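PDB 4H51: aspartate aminotransferase from Leishmania major, which probably catalyses the pyridoxal phosphate-dependent transfer of the amino group between L-aspartate and 2-oxoglutarate, working as a homodimer. Local coordinates for residues S230-Q233 against G234-S237. Residues are numbered along the deposited sequence; the frame is centred on the assembly and turned at random.
Sequences SAYQ and GYAS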
# COMPACT_ATOMS: atom_id res chain seq x y z
N SER B 230 5.71 8.14 14.46
CA SER B 230 7.09 8.61 14.34
C SER B 230 7.46 8.90 12.89
O SER B 230 8.05 8.07 12.20
CB SER B 230 8.03 7.57 14.99
OG SER B 230 9.35 8.00 14.90
N ALA B 231 7.02 10.05 12.38
CA ALA B 231 7.21 10.36 10.95
C ALA B 231 8.47 11.24 10.68
O ALA B 231 8.91 11.36 9.53
CB ALA B 231 5.95 11.06 10.41
N TYR B 232 9.05 11.85 11.72
CA TYR B 232 10.13 12.84 11.52
C TYR B 232 11.37 12.63 12.36
O TYR B 232 12.05 13.62 12.69
CB TYR B 232 9.64 14.25 11.80
CG TYR B 232 8.48 14.69 11.01
CD1 TYR B 232 8.63 15.29 9.75
CD2 TYR B 232 7.21 14.51 11.51
CE1 TYR B 232 7.53 15.68 9.02
CE2 TYR B 232 6.12 14.87 10.78
CZ TYR B 232 6.27 15.46 9.55
OH TYR B 232 5.11 15.82 8.89
N GLN B 233 11.69 11.38 12.71
CA GLN B 233 12.85 11.09 13.54
C GLN B 233 14.09 11.69 12.89
O GLN B 233 14.39 11.40 11.72
CB GLN B 233 13.07 9.61 13.78
CG GLN B 233 14.00 9.36 14.92
CD GLN B 233 14.43 7.93 15.05
OE1 GLN B 233 13.77 7.04 14.53
NE2 GLN B 233 15.50 7.70 15.80
N GLY B 234 14.76 12.57 13.62
CA GLY B 234 15.82 13.40 13.01
C GLY B 234 15.49 14.91 12.97
O GLY B 234 16.42 15.72 13.08
N TYR B 235 14.21 15.31 12.81
CA TYR B 235 13.92 16.71 12.52
C TYR B 235 13.75 17.59 13.78
O TYR B 235 14.02 18.80 13.76
CB TYR B 235 12.71 16.85 11.63
CG TYR B 235 12.99 16.69 10.14
CD1 TYR B 235 13.54 17.74 9.39
CD2 TYR B 235 12.72 15.51 9.49
CE1 TYR B 235 13.81 17.59 8.04
CE2 TYR B 235 12.98 15.35 8.15
CZ TYR B 235 13.50 16.38 7.43
OH TYR B 235 13.71 16.23 6.12
N ALA B 236 13.29 17.00 14.88
CA ALA B 236 13.22 17.76 16.15
C ALA B 236 14.57 18.36 16.55
O ALA B 236 14.63 19.51 17.00
CB ALA B 236 12.63 16.91 17.27
N SER B 237 15.65 17.60 16.35
CA SER B 237 16.99 18.06 16.72
C SER B 237 18.08 18.02 15.63
O SER B 237 19.11 18.66 15.83
CB SER B 237 17.48 17.22 17.88
OG SER B 237 17.74 15.92 17.38
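Tyr232 and Tyr235 are the two ends of a type II beta turn, a worked example of how one tight reversal can bring two side chains to the same modified lysine, one to its cofactor and one to its backbone. The turn follows strand 225-230 of the large sheet of this class I aminotransferase. Its closing bond runs from Tyr235 N to Tyr232 O, 2.7 Å long with an N-H...O angle of 168°. Tyr232 places its CG anti to its own carbonyl carbon (chi1 -57°), beside the backbone N, while CB remains 4.0 Å from Tyr235 CB. The phenol OH then bonds to O3 of the pyridoxal phosphate-modified lysine at position 265, as the equivalent tyrosine does in other aspartate aminotransferases. Gln233, at the first corner, sends its extended side chain off the turn, where NE2 is bound by the carbonyls of Ile99 and Leu240; its backbone O accepts a hydrogen bond from Asn266 ND2. The second corner is Gly234, whose positive phi of 114° suits a residue with no CB to press on the carbonyl of Gln233. Tyr235 OH hydrogen-bonds to the backbone O of that same modified lysine. Where the tyrosines meet, Tyr235 CD2 sits at the edge of the Tyr232 ring, 4.1 Å from its CD1, and Tyr232 O lies in the Tyr235 ring plane, 3.8 Å from that CD2.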